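Local coordinates for protein cysteine hydrolase (Pseudomonas syringae pv. phaseolicola 1448A, PDB 3IRV) that probably acts as a hydrolase of the isochorismatase-like cysteine hydrolase family, although its natural substrate is not established, at residues I94-R97 / H98-D101; C152-T155 / T156-G160; A186-A189 / A190-Q193. All coordinates share one frame; numbering follows the deposited sequence. Where two conformers were deposited one is given.

How the contacts relate
Contact 2 is the core site: every touching residue is buried, on helix 149-162 of the parallel sheet's beta-alpha-beta unit. Contacts 1 and 3 are partly buried and lie farther out, their centres about 19 and 18 Å from the centre of the chain. Contact 1 is a turn in the loop between helix 91-94 and strand 115-119, held by an aspartate and backbone N-H groups. In contact 3 a serine caps the start of helix 189-204 and two valines form a hydrophobic staple. Contact 2 adds a salt bridge to ordinary helical bonding. Contacts 2 and 3 both touch the second subunit, and their helices pack together; contact 1 touches no other chain of the assembly.

Contact 1. Residues I94-R97 / H98-D101; sequences ILAR and HDPD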
ATOM      1  N   ILE A  94      -4.524   2.758  23.360  1.00 15.97           N
ATOM      2  CA  ILE A  94      -5.541   1.850  22.818  1.00 14.27           C
ATOM      3  C   ILE A  94      -5.002   0.553  22.212  1.00 15.61           C
ATOM      4  O   ILE A  94      -5.723  -0.452  22.172  1.00 16.67           O
ATOM      5  CB  ILE A  94      -6.517   2.536  21.829  1.00 16.48           C
ATOM      6  CG1 ILE A  94      -5.766   3.078  20.615  1.00 20.33           C
ATOM      7  CG2 ILE A  94      -7.297   3.659  22.565  1.00 18.30           C
ATOM      8  CD1 ILE A  94      -6.697   3.579  19.503  1.00 21.07           C
ATOM      9  N   LEU A  95      -3.739   0.571  21.776  1.00 13.15           N
ATOM     10  CA  LEU A  95      -3.121  -0.624  21.194  1.00 12.18           C
ATOM     11  C   LEU A  95      -1.961  -1.130  22.069  1.00 13.34           C
ATOM     12  O   LEU A  95      -1.180  -1.970  21.638  1.00 12.27           O
ATOM     13  CB  LEU A  95      -2.635  -0.371  19.748  1.00 12.78           C
ATOM     14  CG  LEU A  95      -3.733  -0.099  18.694  1.00 12.92           C
ATOM     15  CD1 LEU A  95      -3.108   0.110  17.326  1.00 15.07           C
ATOM     16  CD2 LEU A  95      -4.762  -1.215  18.588  1.00 13.28           C
ATOM     17  N   ALA A  96      -1.902  -0.655  23.314  1.00 13.92           N
ATOM     18  CA  ALA A  96      -0.863  -1.079  24.251  1.00 14.07           C
ATOM     19  C   ALA A  96      -0.992  -2.584  24.545  1.00 14.39           C
ATOM     20  O   ALA A  96      -2.111  -3.109  24.621  1.00 12.91           O
ATOM     21  CB  ALA A  96      -0.994  -0.289  25.541  1.00 13.66           C
ATOM     22  N   ARG A  97       0.132  -3.281  24.743  1.00 14.64           N
ATOM     23  CA  ARG A  97       0.039  -4.716  25.005  0.50 12.93           C
ATOM     24  C   ARG A  97      -0.860  -5.038  26.202  1.00 11.94           C
ATOM     25  O   ARG A  97      -1.581  -6.057  26.166  1.00 14.80           O
ATOM     26  CB  ARG A  97       1.410  -5.358  25.187  0.50 14.38           C
ATOM     27  CG  ARG A  97       1.366  -6.892  25.193  0.50  9.93           C
ATOM     28  CD  ARG A  97       2.770  -7.488  25.014  0.50 14.92           C
ATOM     29  NE  ARG A  97       3.347  -7.234  23.685  0.50 14.88           N
ATOM     30  CZ  ARG A  97       3.080  -7.960  22.602  0.50 16.76           C
ATOM     31  NH1 ARG A  97       3.656  -7.673  21.442  0.50 12.24           N
ATOM     32  NH2 ARG A  97       2.223  -8.963  22.672  0.50 11.49           N
ATOM     33  N   HIS A  98      -0.888  -4.169  27.217  1.00 12.17           N
ATOM     34  CA  HIS A  98      -1.703  -4.419  28.420  1.00 14.50           C
ATOM     35  C   HIS A  98      -3.194  -4.165  28.188  1.00 14.87           C
ATOM     36  O   HIS A  98      -4.029  -4.499  29.043  1.00 13.47           O
ATOM     37  CB  HIS A  98      -1.205  -3.555  29.587  1.00 15.34           C
ATOM     38  CG  HIS A  98      -1.428  -4.171  30.940  1.00 13.14           C
ATOM     39  ND1 HIS A  98      -2.613  -4.785  31.306  1.00 15.00           N
ATOM     40  CD2 HIS A  98      -0.602  -4.280  32.007  1.00 15.58           C
ATOM     41  CE1 HIS A  98      -2.507  -5.226  32.553  1.00 14.80           C
ATOM     42  NE2 HIS A  98      -1.288  -4.959  32.990  1.00 15.02           N
ATOM     43  N   ASP A  99      -3.552  -3.565  27.053  1.00 11.68           N
ATOM     44  CA  ASP A  99      -4.969  -3.225  26.812  1.00 12.38           C
ATOM     45  C   ASP A  99      -5.765  -4.477  26.456  1.00 11.74           C
ATOM     46  O   ASP A  99      -5.400  -5.175  25.514  1.00 13.66           O
ATOM     47  CB  ASP A  99      -5.069  -2.236  25.664  1.00 12.63           C
ATOM     48  CG  ASP A  99      -4.551  -0.844  26.043  1.00 23.40           C
ATOM     49  OD1 ASP A  99      -4.459  -0.514  27.256  1.00 17.62           O
ATOM     50  OD2 ASP A  99      -4.219  -0.071  25.121  1.00 20.65           O
ATOM     51  N   PRO A 100      -6.860  -4.777  27.196  1.00 14.41           N
ATOM     52  CA  PRO A 100      -7.634  -5.992  26.884  1.00 12.25           C
ATOM     53  C   PRO A 100      -8.094  -6.102  25.426  1.00 13.29           C
ATOM     54  O   PRO A 100      -8.237  -7.210  24.906  1.00 15.17           O
ATOM     55  CB  PRO A 100      -8.880  -5.863  27.778  1.00 15.20           C
ATOM     56  CG  PRO A 100      -8.448  -5.023  28.911  1.00 17.10           C
ATOM     57  CD  PRO A 100      -7.427  -4.050  28.355  1.00 14.78           C
ATOM     58  N   ASP A 101      -8.349  -4.967  24.793  1.00 14.48           N
ATOM     59  CA  ASP A 101      -8.902  -5.001  23.442  1.00 15.24           C
ATOM     60  C   ASP A 101      -7.913  -5.337  22.328  1.00 15.16           C
ATOM     61  O   ASP A 101      -8.332  -5.476  21.161  1.00 14.00           O
ATOM     62  CB  ASP A 101      -9.710  -3.742  23.118  1.00 15.21           C
ATOM     63  CG  ASP A 101     -11.084  -3.741  23.824  1.00 26.65           C
ATOM     64  OD1 ASP A 101     -11.472  -4.762  24.475  1.00 23.25           O
ATOM     65  OD2 ASP A 101     -11.786  -2.717  23.736  1.00 25.72           O
TER
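The carboxylate of Asp99 folds back over the start of a type I beta turn and meets Ala96 chiefly through OD2, with CG beside the Ala96 methyl. OD2 of Asp99 accepts a hydrogen bond from the backbone N of Ala96 at 3.0 Å. The bond is bent, with an N-H...O angle of 133°, and the donor stands well above the carboxylate plane instead of in it. A second bond runs the other way: Asp99 N reaches Ala96 O at 2.9 Å and closes the turn, much straighter at 158°. The torsion of Asp99 explains how one residue serves in both: CG lies anti to its own carbonyl carbon (chi1 -71°) and beside the backbone N, which brings the carboxylate to the same neighbour that its N-H addresses. The methyl of Ala96 points toward the aspartate, and CB of Ala96 touches OD2 of Asp99 at 3.3 Å. On the other flank Asp99 OD2 lies 3.1 Å from Ile94 C, a close polar approach without a hydrogen bond.

Arg97 and His98, the two corner residues, direct their side chains away from this arrangement. In one of its two conformers the guanidinium of Arg97 forms a salt bridge with Asp118 of strand 115-119 and lies near Arg71; the existence of the other makes this placement less certain. Leu95 packs on Val33 of helix 32-35 and shares a backbone bond with Val74, tying the residue just before the turn to the loop after strand 66-72.

The N-H of Ala96, the first residue of the turn, thus has a carboxylate acceptor. This N-H would probably favour the ionised form of Asp99, an effect that the nearby Ile94 O may partly offset.

Contact 2. Residues C152-T155 / T156-G160; sequences CCET and TIRDG
The carbonyl oxygen of Cys152 is gripped twice by Thr156, and this is the tight end of the contact. Thr156 N donates at 3.1 Å to Cys152 O as a regular helical bond, while Thr156 OG1 donates to Cys152 O at 2.7 Å from the opposite face of the carbonyl plane. OG1 can turn back because it lies anti to its own carbonyl carbon (chi1 -55°), beside the backbone N. It is also hydrogen-bonded to Gly124 N.

On another face of the helix Arg158 meets Glu154 side-on. Its NE and NH2 both converge on Glu154 OE2, at 2.8 and 2.7 Å, in a salt bridge whose carboxylate and guanidinium planes are only 10° apart. OE1 of Glu154 is taken by Ser196. The guanidinium further reaches the second subunit, where NH2 bonds Asn150 O and NH1 bonds Thr155 OG1 of that chain.

Looser are the side chains of Thr155 and Asp159, which lie side by side, Thr155 CG2 to Asp159 OD2 at 3.6 Å, although the backbone joins them through Asp159 N to Thr155 O. Thr155 OG1 is bonded to Val151 O and to Arg158 of the second subunit. Asp159 OD2 bonds to Ser123, and a bound phosphate, probably from the crystallisation liquor, lies about 3 Å from this side chain.

The helix links strands 141-147 and 166-170 in a beta-alpha-beta unit. Ile157 packs on Val167 and Ala169 and on Ile200 and Phe204 of helix 189-204, whereas Cys152 touches Val28 of strand 23-28 and Asp29 in the loop after it.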
ATOM      1  N   CYS A 152      -4.410  -2.157   6.795  1.00 11.74           N
ATOM      2  CA  CYS A 152      -3.529  -3.277   7.153  1.00 11.11           C
ATOM      3  C   CYS A 152      -3.611  -4.456   6.184  1.00 11.22           C
ATOM      4  O   CYS A 152      -2.583  -5.075   5.883  1.00 13.09           O
ATOM      5  CB  CYS A 152      -3.836  -3.778   8.545  1.00 13.57           C
ATOM      6  SG  CYS A 152      -3.505  -2.475   9.760  1.00 21.46           S
ATOM      7  N   CYS A 153      -4.812  -4.791   5.688  1.00 10.61           N
ATOM      8  CA  CYS A 153      -4.910  -5.913   4.745  1.00  9.89           C
ATOM      9  C   CYS A 153      -4.162  -5.565   3.448  1.00 12.95           C
ATOM     10  O   CYS A 153      -3.253  -6.311   3.025  1.00 12.53           O
ATOM     11  CB  CYS A 153      -6.376  -6.274   4.464  1.00  9.97           C
ATOM     12  SG  CYS A 153      -7.195  -6.688   6.007  1.00 13.87           S
ATOM     13  N   GLU A 154      -4.488  -4.412   2.850  1.00 12.26           N
ATOM     14  CA  GLU A 154      -3.816  -4.024   1.595  1.00 11.33           C
ATOM     15  C   GLU A 154      -2.310  -3.808   1.753  1.00 14.48           C
ATOM     16  O   GLU A 154      -1.547  -4.145   0.858  1.00 12.45           O
ATOM     17  CB  GLU A 154      -4.458  -2.789   0.973  1.00 15.74           C
ATOM     18  CG  GLU A 154      -5.132  -3.078  -0.315  1.00 19.87           C
ATOM     19  CD  GLU A 154      -5.290  -1.843  -1.153  1.00 18.46           C
ATOM     20  OE1 GLU A 154      -6.406  -1.337  -1.265  1.00 16.52           O
ATOM     21  OE2 GLU A 154      -4.289  -1.345  -1.662  1.00 20.69           O
ATOM     22  N   THR A 155      -1.864  -3.233   2.871  1.00 11.23           N
ATOM     23  CA  THR A 155      -0.404  -3.056   3.035  1.00 12.15           C
ATOM     24  C   THR A 155       0.286  -4.418   3.116  1.00 12.28           C
ATOM     25  O   THR A 155       1.340  -4.612   2.512  1.00 13.17           O
ATOM     26  CB  THR A 155      -0.035  -2.170   4.236  1.00 14.22           C
ATOM     27  OG1 THR A 155      -0.796  -0.956   4.148  1.00 12.71           O
ATOM     28  CG2 THR A 155       1.449  -1.826   4.207  1.00 17.10           C
ATOM     29  N   THR A 156      -0.316  -5.361   3.844  1.00  9.44           N
ATOM     30  CA  THR A 156       0.188  -6.728   3.856  1.00 10.21           C
ATOM     31  C   THR A 156       0.226  -7.360   2.439  1.00 13.81           C
ATOM     32  O   THR A 156       1.215  -7.982   2.052  1.00 12.79           O
ATOM     33  CB  THR A 156      -0.636  -7.568   4.844  1.00 12.29           C
ATOM     34  OG1 THR A 156      -0.598  -6.907   6.131  1.00 13.04           O
ATOM     35  CG2 THR A 156      -0.092  -9.019   4.943  1.00 12.72           C
ATOM     36  N   ILE A 157      -0.854  -7.186   1.682  1.00 10.22           N
ATOM     37  CA  ILE A 157      -0.897  -7.617   0.284  1.00 10.64           C
ATOM     38  C   ILE A 157       0.188  -6.966  -0.596  1.00 10.26           C
ATOM     39  O   ILE A 157       0.930  -7.682  -1.278  1.00 12.63           O
ATOM     40  CB  ILE A 157      -2.297  -7.353  -0.292  1.00 11.34           C
ATOM     41  CG1 ILE A 157      -3.321  -8.231   0.438  1.00 11.89           C
ATOM     42  CG2 ILE A 157      -2.341  -7.608  -1.810  1.00 12.23           C
ATOM     43  CD1 ILE A 157      -4.812  -7.861   0.125  1.00 13.94           C
ATOM     44  N   ARG A 158       0.294  -5.629  -0.579  1.00  9.92           N
ATOM     45  CA  ARG A 158       1.342  -4.931  -1.363  1.00 10.18           C
ATOM     46  C   ARG A 158       2.736  -5.386  -0.956  1.00 13.67           C
ATOM     47  O   ARG A 158       3.569  -5.707  -1.800  1.00 14.84           O
ATOM     48  CB  ARG A 158       1.242  -3.432  -1.130  1.00 12.63           C
ATOM     49  CG  ARG A 158      -0.069  -2.860  -1.669  1.00 12.45           C
ATOM     50  CD  ARG A 158      -0.208  -1.405  -1.310  1.00 13.95           C
ATOM     51  NE  ARG A 158      -1.503  -0.860  -1.729  1.00 14.58           N
ATOM     52  CZ  ARG A 158      -1.660   0.192  -2.533  1.00 18.80           C
ATOM     53  NH1 ARG A 158      -0.609   0.832  -3.013  1.00 13.94           N
ATOM     54  NH2 ARG A 158      -2.890   0.591  -2.867  1.00 15.19           N
ATOM     55  N   ASP A 159       2.969  -5.474   0.355  1.00 10.48           N
ATOM     56  CA  ASP A 159       4.280  -5.908   0.836  1.00 14.99           C
ATOM     57  C   ASP A 159       4.590  -7.378   0.513  1.00 12.78           C
ATOM     58  O   ASP A 159       5.741  -7.741   0.258  1.00 12.61           O
ATOM     59  CB  ASP A 159       4.426  -5.603   2.332  1.00 13.71           C
ATOM     60  CG  ASP A 159       4.378  -4.093   2.623  1.00 14.48           C
ATOM     61  OD1 ASP A 159       4.302  -3.267   1.659  1.00 14.75           O
ATOM     62  OD2 ASP A 159       4.453  -3.714   3.829  1.00 13.45           O
ATOM     63  N   GLY A 160       3.540  -8.201   0.472  1.00 12.43           N
ATOM     64  CA  GLY A 160       3.686  -9.600   0.122  1.00 12.61           C
ATOM     65  C   GLY A 160       4.065  -9.741  -1.348  1.00 10.56           C
ATOM     66  O   GLY A 160       5.031 -10.439  -1.672  1.00 13.34           O
TER

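Contact 3. Residues A186-A189 / A190-Q193; sequences AVSA and ADVQ
Ser188 OG accepts a hydrogen bond from Asp191 N at 3.1 Å, with an N-H...O angle of 153°. Val192 N donates to Ser188 O at 3.0 Å. The hydroxyl reaches the amide because OG sits between the backbone N and the carbonyl carbon (chi1 60°). The carboxylate of Asp191 stands close by, its CG 3.4 Å from Ser188 OG. Further along, Ala189 O takes the next helical bond, from Gln193 N at 2.8 Å.

This is an N-cap: Ser188 precedes helix 189-204 and satisfies the N-H of Asp191, the third residue of the helix. The apolar partners on either side of it complete a hydrophobic staple, since Val187, just before the cap, touches Val192, four residues beyond it. Their side chains meet at about a right angle, CG1 of Val187 lying 3.5 Å from CG2 of Val192.

A second shell holds the capped turn. Asp178 OD1 accepts from Ala189 N, and Val187 shares a backbone bond with Tyr179, so the loop after strand 174-175 fixes the approach to the helix. Asp191 OD1 makes a salt bridge with Arg194 of the same chain. Val187 also packs on Thr198 of the second subunit. Gln193 OE1 bonds Thr149 at the start of helix 149-162, and its NE2 bonds Asn174 O and a glycerol molecule that probably came from the crystallisation liquor.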
ATOM      1  N   ALA A 186     -17.191  12.622   0.982  1.00 26.20           N
ATOM      2  CA  ALA A 186     -17.471  11.514   1.871  1.00 26.66           C
ATOM      3  C   ALA A 186     -16.957  10.240   1.220  1.00 18.24           C
ATOM      4  O   ALA A 186     -16.953  10.140   0.004  1.00 19.54           O
ATOM      5  CB  ALA A 186     -18.987  11.403   2.070  1.00 29.32           C
ATOM      6  N   VAL A 187     -16.522   9.282   2.038  1.00 19.75           N
ATOM      7  CA  VAL A 187     -16.022   8.002   1.533  1.00 16.28           C
ATOM      8  C   VAL A 187     -16.652   6.856   2.338  1.00 19.23           C
ATOM      9  O   VAL A 187     -16.405   6.717   3.549  1.00 20.14           O
ATOM     10  CB  VAL A 187     -14.457   7.965   1.639  1.00 17.36           C
ATOM     11  CG1 VAL A 187     -13.930   6.634   1.272  1.00 20.94           C
ATOM     12  CG2 VAL A 187     -13.821   9.048   0.758  1.00 19.07           C
ATOM     13  N   SER A 188     -17.474   6.037   1.681  1.00 14.68           N
ATOM     14  CA  SER A 188     -18.125   4.946   2.395  1.00 14.71           C
ATOM     15  C   SER A 188     -17.244   3.702   2.423  1.00 14.78           C
ATOM     16  O   SER A 188     -16.400   3.516   1.532  1.00 16.00           O
ATOM     17  CB  SER A 188     -19.429   4.570   1.706  1.00 17.28           C
ATOM     18  OG  SER A 188     -19.161   4.169   0.375  1.00 16.99           O
ATOM     19  N   ALA A 189     -17.506   2.812   3.374  1.00 15.36           N
ATOM     20  CA  ALA A 189     -16.841   1.500   3.367  1.00 14.47           C
ATOM     21  C   ALA A 189     -17.043   0.758   2.063  1.00 15.27           C
ATOM     22  O   ALA A 189     -16.102   0.146   1.543  1.00 16.28           O
ATOM     23  CB  ALA A 189     -17.281   0.631   4.551  1.00 16.55           C
ATOM     24  N   ALA A 190     -18.252   0.844   1.495  1.00 15.91           N
ATOM     25  CA  ALA A 190     -18.525   0.159   0.213  1.00 13.99           C
ATOM     26  C   ALA A 190     -17.631   0.685  -0.912  1.00 13.94           C
ATOM     27  O   ALA A 190     -17.130  -0.086  -1.730  1.00 17.54           O
ATOM     28  CB  ALA A 190     -19.988   0.313  -0.172  1.00 17.38           C
ATOM     29  N   ASP A 191     -17.406   1.991  -0.938  1.00 14.22           N
ATOM     30  CA  ASP A 191     -16.545   2.565  -1.967  1.00 13.63           C
ATOM     31  C   ASP A 191     -15.081   2.167  -1.753  1.00 13.40           C
ATOM     32  O   ASP A 191     -14.383   1.812  -2.707  1.00 15.19           O
ATOM     33  CB  ASP A 191     -16.723   4.060  -2.011  1.00 17.32           C
ATOM     34  CG  ASP A 191     -17.983   4.460  -2.790  1.00 21.58           C
ATOM     35  OD1 ASP A 191     -18.602   3.588  -3.438  1.00 32.41           O
ATOM     36  OD2 ASP A 191     -18.331   5.633  -2.770  1.00 28.57           O
ATOM     37  N   VAL A 192     -14.633   2.221  -0.497  1.00 13.05           N
ATOM     38  CA  VAL A 192     -13.287   1.749  -0.147  1.00 14.24           C
ATOM     39  C   VAL A 192     -13.098   0.323  -0.631  1.00 13.30           C
ATOM     40  O   VAL A 192     -12.099   0.026  -1.290  1.00 15.82           O
ATOM     41  CB  VAL A 192     -13.037   1.832   1.370  1.00 13.23           C
ATOM     42  CG1 VAL A 192     -11.698   1.189   1.729  1.00 14.71           C
ATOM     43  CG2 VAL A 192     -12.997   3.295   1.814  1.00 13.41           C
ATOM     44  N   GLN A 193     -14.050  -0.538  -0.291  1.00 11.85           N
ATOM     45  CA  GLN A 193     -13.986  -1.953  -0.644  1.00 13.37           C
ATOM     46  C   GLN A 193     -13.930  -2.186  -2.162  1.00 12.90           C
ATOM     47  O   GLN A 193     -13.083  -2.963  -2.626  1.00 13.63           O
ATOM     48  CB  GLN A 193     -15.169  -2.696  -0.024  1.00 14.88           C
ATOM     49  CG  GLN A 193     -15.065  -4.238  -0.141  1.00 13.13           C
ATOM     50  CD  GLN A 193     -14.216  -4.873   0.953  1.00 14.73           C
ATOM     51  OE1 GLN A 193     -13.609  -4.179   1.757  1.00 15.10           O
ATOM     52  NE2 GLN A 193     -14.138  -6.223   0.947  1.00 14.94           N
TER